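Local coordinates for StAR-related lipid transfer protein 5 (Homo sapiens, PDB 2R55), which may carry cholesterol, other sterols or other lipids within the cell, as a member of the START family of lipid-transfer proteins, at residues V54-R59 against S214-Y219; L68-G73 against V191-T196. One frame throughout, in Å; residues are numbered along the deposited sequence.

Interaction 1. Residues V54-R59 against S214-Y219; sequences VSVSWR and SMTRFY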
loop_
_atom_site.group_PDB
_atom_site.type_symbol
_atom_site.label_atom_id
_atom_site.label_comp_id
_atom_site.label_asym_id
_atom_site.label_seq_id
_atom_site.Cartn_x
_atom_site.Cartn_y
_atom_site.Cartn_z
ATOM N N VAL A 54 -11.453 -2.611 11.677
ATOM C CA VAL A 54 -10.304 -1.760 11.375
ATOM C C VAL A 54 -10.077 -0.633 12.373
ATOM O O VAL A 54 -10.898 -0.373 13.250
ATOM C CB VAL A 54 -10.434 -1.087 9.982
ATOM C CG1 VAL A 54 -9.048 -0.843 9.373
ATOM C CG2 VAL A 54 -11.303 -1.915 9.041
ATOM N N SER A 55 -8.937 0.035 12.193
ATOM C CA SER A 55 -8.519 1.197 12.962
ATOM C C SER A 55 -7.489 1.958 12.135
ATOM O O SER A 55 -6.475 1.395 11.691
ATOM C CB SER A 55 -7.869 0.755 14.256
ATOM O OG SER A 55 -6.720 -0.008 13.956
ATOM N N VAL A 56 -7.748 3.233 11.901
ATOM C CA VAL A 56 -6.801 3.999 11.131
ATOM C C VAL A 56 -6.346 5.222 11.911
ATOM O O VAL A 56 -7.126 5.854 12.624
ATOM C CB VAL A 56 -7.317 4.329 9.682
ATOM C CG1 VAL A 56 -8.134 3.164 9.106
ATOM C CG2 VAL A 56 -8.130 5.586 9.659
ATOM N N SER A 57 -5.057 5.513 11.799
ATOM C CA SER A 57 -4.481 6.702 12.392
ATOM C C SER A 57 -3.491 7.279 11.402
ATOM O O SER A 57 -3.201 6.648 10.382
ATOM C CB SER A 57 -3.789 6.358 13.711
ATOM O OG SER A 57 -3.024 5.174 13.590
ATOM N N TRP A 58 -2.981 8.473 11.687
ATOM C CA TRP A 58 -2.110 9.159 10.762
ATOM C C TRP A 58 -0.992 9.829 11.543
ATOM O O TRP A 58 -1.016 9.849 12.787
ATOM C CB TRP A 58 -2.898 10.193 9.927
ATOM C CG TRP A 58 -3.405 11.320 10.766
ATOM C CD1 TRP A 58 -4.541 11.328 11.526
ATOM C CD2 TRP A 58 -2.768 12.583 10.981
ATOM N NE1 TRP A 58 -4.653 12.520 12.199
ATOM C CE2 TRP A 58 -3.578 13.311 11.884
ATOM C CE3 TRP A 58 -1.594 13.178 10.495
ATOM C CZ2 TRP A 58 -3.252 14.614 12.311
ATOM C CZ3 TRP A 58 -1.266 14.477 10.927
ATOM C CH2 TRP A 58 -2.098 15.174 11.822
ATOM N N ARG A 59 -0.002 10.346 10.810
ATOM C CA ARG A 59 0.969 11.290 11.346
ATOM C C ARG A 59 1.669 12.026 10.206
ATOM O O ARG A 59 1.677 11.536 9.084
ATOM C CB ARG A 59 1.983 10.598 12.266
ATOM C CG ARG A 59 3.147 9.963 11.556
ATOM C CD ARG A 59 3.887 9.060 12.492
ATOM N NE ARG A 59 5.112 8.570 11.880
ATOM C CZ ARG A 59 5.998 7.812 12.517
ATOM N NH1 ARG A 59 5.781 7.471 13.781
ATOM N NH2 ARG A 59 7.086 7.391 11.886
ATOM N N SER A 214 -10.325 5.811 2.590
ATOM C CA SER A 214 -9.724 4.927 1.605
ATOM C C SER A 214 -9.209 3.667 2.303
ATOM O O SER A 214 -9.385 2.559 1.799
ATOM C CB SER A 214 -8.591 5.660 0.869
ATOM O OG SER A 214 -8.176 4.970 -0.298
ATOM N N MET A 215 -8.611 3.848 3.484
ATOM C CA MET A 215 -8.095 2.728 4.289
ATOM C C MET A 215 -9.180 1.797 4.860
ATOM O O MET A 215 -9.039 0.582 4.800
ATOM C CB MET A 215 -7.199 3.257 5.410
ATOM C CG MET A 215 -6.457 2.185 6.210
ATOM S SD MET A 215 -4.932 1.620 5.434
ATOM C CE MET A 215 -3.847 3.001 5.723
ATOM N N THR A 216 -10.246 2.368 5.420
ATOM C CA THR A 216 -11.358 1.569 5.971
ATOM C C THR A 216 -12.108 0.756 4.896
ATOM O O THR A 216 -12.583 -0.354 5.163
ATOM C CB THR A 216 -12.382 2.436 6.710
ATOM O OG1 THR A 216 -12.988 3.351 5.784
ATOM C CG2 THR A 216 -11.719 3.194 7.852
ATOM N N ARG A 217 -12.193 1.328 3.698
ATOM C CA ARG A 217 -12.745 0.668 2.521
ATOM C C ARG A 217 -11.819 -0.416 1.982
ATOM O O ARG A 217 -12.278 -1.443 1.469
ATOM C CB ARG A 217 -13.008 1.707 1.411
ATOM C CG ARG A 217 -14.432 2.213 1.360
ATOM C CD ARG A 217 -14.502 3.715 1.061
ATOM N NE ARG A 217 -15.802 4.081 0.477
ATOM C CZ ARG A 217 -16.955 4.117 1.149
ATOM N NH1 ARG A 217 -16.999 3.829 2.456
ATOM N NH2 ARG A 217 -18.070 4.439 0.511
ATOM N N PHE A 218 -10.515 -0.158 2.071
ATOM C CA PHE A 218 -9.494 -1.110 1.641
ATOM C C PHE A 218 -9.656 -2.431 2.418
ATOM O O PHE A 218 -9.713 -3.517 1.824
ATOM C CB PHE A 218 -8.114 -0.484 1.820
ATOM C CG PHE A 218 -6.958 -1.436 1.643
ATOM C CD1 PHE A 218 -6.408 -1.667 0.385
ATOM C CD2 PHE A 218 -6.373 -2.056 2.750
ATOM C CE1 PHE A 218 -5.303 -2.534 0.242
ATOM C CE2 PHE A 218 -5.294 -2.925 2.599
ATOM C CZ PHE A 218 -4.757 -3.162 1.348
ATOM N N TYR A 219 -9.786 -2.322 3.738
ATOM C CA TYR A 219 -9.935 -3.496 4.592
ATOM C C TYR A 219 -11.284 -4.148 4.407
ATOM O O TYR A 219 -11.379 -5.381 4.372
ATOM C CB TYR A 219 -9.708 -3.156 6.074
ATOM C CG TYR A 219 -8.257 -3.090 6.480
ATOM C CD1 TYR A 219 -7.462 -1.991 6.138
ATOM C CD2 TYR A 219 -7.681 -4.120 7.227
ATOM C CE1 TYR A 219 -6.145 -1.934 6.510
ATOM C CE2 TYR A 219 -6.360 -4.064 7.611
ATOM C CZ TYR A 219 -5.594 -2.969 7.252
ATOM O OH TYR A 219 -4.269 -2.924 7.636
#

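Interaction 2. Residues L68-G73 against V191-T196; sequences LYRGEG and VTFFHT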
loop_
_atom_site.group_PDB
_atom_site.type_symbol
_atom_site.label_atom_id
_atom_site.label_comp_id
_atom_site.label_asym_id
_atom_site.label_seq_id
_atom_site.Cartn_x
_atom_site.Cartn_y
_atom_site.Cartn_z
ATOM N N LEU A 68 1.369 10.241 6.627
ATOM C CA LEU A 68 1.475 8.795 6.519
ATOM C C LEU A 68 0.311 8.199 7.277
ATOM O O LEU A 68 0.023 8.627 8.395
ATOM C CB LEU A 68 2.811 8.326 7.111
ATOM C CG LEU A 68 3.109 6.875 7.503
ATOM C CD1 LEU A 68 3.124 5.937 6.300
ATOM C CD2 LEU A 68 4.447 6.777 8.287
ATOM N N TYR A 69 -0.336 7.200 6.677
ATOM C CA TYR A 69 -1.540 6.568 7.225
ATOM C C TYR A 69 -1.278 5.114 7.607
ATOM O O TYR A 69 -0.588 4.387 6.876
ATOM C CB TYR A 69 -2.710 6.656 6.219
ATOM C CG TYR A 69 -3.251 8.057 6.080
ATOM C CD1 TYR A 69 -2.747 8.932 5.114
ATOM C CD2 TYR A 69 -4.248 8.522 6.935
ATOM C CE1 TYR A 69 -3.229 10.248 5.005
ATOM C CE2 TYR A 69 -4.742 9.831 6.833
ATOM C CZ TYR A 69 -4.226 10.683 5.868
ATOM O OH TYR A 69 -4.704 11.963 5.785
ATOM N N ARG A 70 -1.843 4.697 8.739
ATOM C CA ARG A 70 -1.601 3.390 9.301
ATOM C C ARG A 70 -2.930 2.684 9.555
ATOM O O ARG A 70 -3.779 3.175 10.313
ATOM C CB ARG A 70 -0.832 3.550 10.608
ATOM C CG ARG A 70 -0.591 2.257 11.420
ATOM C CD ARG A 70 -0.458 2.591 12.886
ATOM N NE ARG A 70 0.310 1.598 13.624
ATOM C CZ ARG A 70 -0.185 0.451 14.084
ATOM N NH1 ARG A 70 -1.461 0.120 13.864
ATOM N NH2 ARG A 70 0.608 -0.383 14.747
ATOM N N GLY A 71 -3.098 1.543 8.900
ATOM C CA GLY A 71 -4.263 0.696 9.088
ATOM C C GLY A 71 -3.886 -0.545 9.877
ATOM O O GLY A 71 -2.850 -1.164 9.622
ATOM N N GLU A 72 -4.719 -0.899 10.843
ATOM C CA GLU A 72 -4.532 -2.140 11.578
ATOM C C GLU A 72 -5.862 -2.884 11.715
ATOM O O GLU A 72 -6.921 -2.279 11.968
ATOM C CB GLU A 72 -3.869 -1.882 12.939
ATOM C CG GLU A 72 -3.864 -3.075 13.903
ATOM C CD GLU A 72 -2.648 -3.109 14.838
ATOM O OE1 GLU A 72 -2.151 -2.027 15.257
ATOM O OE2 GLU A 72 -2.189 -4.236 15.146
ATOM N N GLY A 73 -5.801 -4.199 11.530
ATOM C CA GLY A 73 -7.004 -5.004 11.464
ATOM C C GLY A 73 -6.747 -6.480 11.235
ATOM O O GLY A 73 -6.004 -6.865 10.305
ATOM N N VAL A 191 -1.316 -5.018 8.960
ATOM C CA VAL A 191 -0.995 -3.612 9.201
ATOM C C VAL A 191 -0.468 -3.011 7.899
ATOM O O VAL A 191 0.492 -3.529 7.298
ATOM C CB VAL A 191 0.037 -3.444 10.332
ATOM C CG1 VAL A 191 0.142 -1.973 10.761
ATOM C CG2 VAL A 191 -0.338 -4.305 11.511
ATOM N N THR A 192 -1.121 -1.941 7.448
ATOM C CA THR A 192 -0.812 -1.362 6.153
ATOM C C THR A 192 -0.537 0.119 6.300
ATOM O O THR A 192 -1.177 0.806 7.112
ATOM C CB THR A 192 -1.969 -1.490 5.151
ATOM O OG1 THR A 192 -3.061 -0.675 5.587
ATOM C CG2 THR A 192 -2.445 -2.926 4.986
ATOM N N PHE A 193 0.397 0.613 5.483
ATOM C CA PHE A 193 0.718 2.020 5.451
ATOM C C PHE A 193 0.494 2.588 4.070
ATOM O O PHE A 193 1.033 2.080 3.091
ATOM C CB PHE A 193 2.163 2.242 5.890
ATOM C CG PHE A 193 2.430 1.778 7.269
ATOM C CD1 PHE A 193 2.126 2.583 8.349
ATOM C CD2 PHE A 193 2.932 0.507 7.496
ATOM C CE1 PHE A 193 2.345 2.140 9.630
ATOM C CE2 PHE A 193 3.152 0.057 8.782
ATOM C CZ PHE A 193 2.863 0.878 9.852
ATOM N N PHE A 194 -0.319 3.641 4.013
ATOM C CA PHE A 194 -0.516 4.437 2.807
ATOM C C PHE A 194 0.302 5.694 2.973
ATOM O O PHE A 194 0.196 6.378 3.993
ATOM C CB PHE A 194 -1.994 4.784 2.660
ATOM C CG PHE A 194 -2.825 3.654 2.149
ATOM C CD1 PHE A 194 -2.256 2.400 1.918
ATOM C CD2 PHE A 194 -4.176 3.822 1.932
ATOM C CE1 PHE A 194 -3.031 1.352 1.437
ATOM C CE2 PHE A 194 -4.952 2.771 1.455
ATOM C CZ PHE A 194 -4.379 1.542 1.210
ATOM N N HIS A 195 1.137 5.991 1.989
ATOM C CA HIS A 195 2.103 7.075 2.124
ATOM C C HIS A 195 2.140 7.794 0.816
ATOM O O HIS A 195 3.178 7.888 0.161
ATOM C CB HIS A 195 3.478 6.491 2.394
ATOM C CG HIS A 195 4.382 7.396 3.168
ATOM N ND1 HIS A 195 5.521 6.939 3.789
ATOM C CD2 HIS A 195 4.312 8.722 3.435
ATOM C CE1 HIS A 195 6.119 7.949 4.395
ATOM N NE2 HIS A 195 5.406 9.040 4.196
ATOM N N THR A 196 0.987 8.296 0.426
ATOM C CA THR A 196 0.753 8.623 -0.968
ATOM C C THR A 196 0.812 10.102 -1.196
ATOM O O THR A 196 0.247 10.867 -0.422
ATOM C CB THR A 196 -0.607 8.118 -1.354
ATOM O OG1 THR A 196 -0.586 6.693 -1.267
ATOM C CG2 THR A 196 -0.991 8.560 -2.767
#

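Interaction 1. Residues V54-R59 against S214-Y219
The long C-terminal helix of a START domain packs against its curved beta sheet, and Val-54 and Val-56 of one strand illustrate this by meeting Met-215, Thr-216 and Tyr-219 of the helix. No hydrogen bond joins the two segments; the contact is apolar. Val-54 straddles the root of the tyrosine. Its CG2 touches Tyr-219 CB at 3.6 Å, while CG1, placed anti to the backbone N (chi1 -150°), lies over one face of the ring, 4.0 Å from the Tyr-219 centroid in a CH-pi contact. Beyond the ring, the Tyr-219 hydroxyl is hydrogen-bonded to Leu-190 O, which anchors the far end of a ring that Val-54 CG1 touches off-centre on one face. Two residues along the strand, Val-56 CG1 reaches between two helix residues, 3.5 Å from Met-215 CG and 3.8 Å from Thr-216 CG2. The valine and methionine side chains run antiparallel alongside each other, whereas the threonine meets the valine at about a right angle. Thr-216 turns its methyl to the strand, and its OG1 is hydrogen-bonded to Arg-213 O. The axes of segments 54-59 and 214-219 come within 8.6 Å and run roughly antiparallel, at 153°, a helix-on-sheet packing that belongs to the helix-grip fold of START domains.

Interaction 2. Residues L68-G73 against V191-T196
Tyr-69 and Phe-194 are an antiparallel hydrogen-bonded pair, joining strand 67-75 to strand 188-197, with Tyr-69 N giving to Phe-194 O at 2.9 Å and Phe-194 N returning to Tyr-69 O. Gly-71 and Thr-192 repeat the pattern, with a nearly straight bond from Gly-71 N to Thr-192 O of 2.7 Å at 178°. Between these pairs, Arg-70 and Phe-193, a non-hydrogen-bonded pair, extend together from one face of the sheet. Arg-70 CG, anti to the backbone N (chi1 175°), comes 3.4 Å from Phe-193 CE1, while the extended chain beyond carries the guanidinium to Val-191. There Val-191 CG1 sits over one guanidinium face, 4.1 Å from Arg-70 NH1. That same nitrogen makes a salt bridge of 2.7 Å to Glu-72 OE1; OE1 lies close to the guanidinium plane, while NH1 meets it from above the carboxylate plane. Shortened to an alanine here, the side chain would lose its contact from CG outward with the Phe-193 ring and is likely to leave the Glu-72 carboxylate without its charged mate. Farther along, Leu-68 CD1 lies over the His-195 ring, 3.8 Å from its centroid; Pro-173 O and Ser-61 OG hold the imidazole by its two nitrogens. Outward from the pairing, helix 21-40 meets the face of Arg-70 and Phe-193, helix 204-227 that of Tyr-69 and Thr-192; strand 54-60 lies on the other side of 67-75, and strand 167-180 on the other side of 188-197.

From the N terminus, the chain passes through strand 54-60 and then its neighbour 67-75, whose partner 188-197 is reached only after more than a hundred residues; there interaction 2 closes its loop. Helix 204-227 follows directly and returns to strand 54-60, so interaction 1 closes the wider loop with interaction 2 nested inside it. Their centres lie about 6 Å apart and the two are joined physically: Ser-57 O and Arg-70 N, 2.9 Å apart, probably form a hydrogen bond between adjacent strands, and Met-215 CE packs 3.6 Å from Gly-71 N. Together they bind early strands, a late strand and the C-terminal helix into one sheet-and-helix unit.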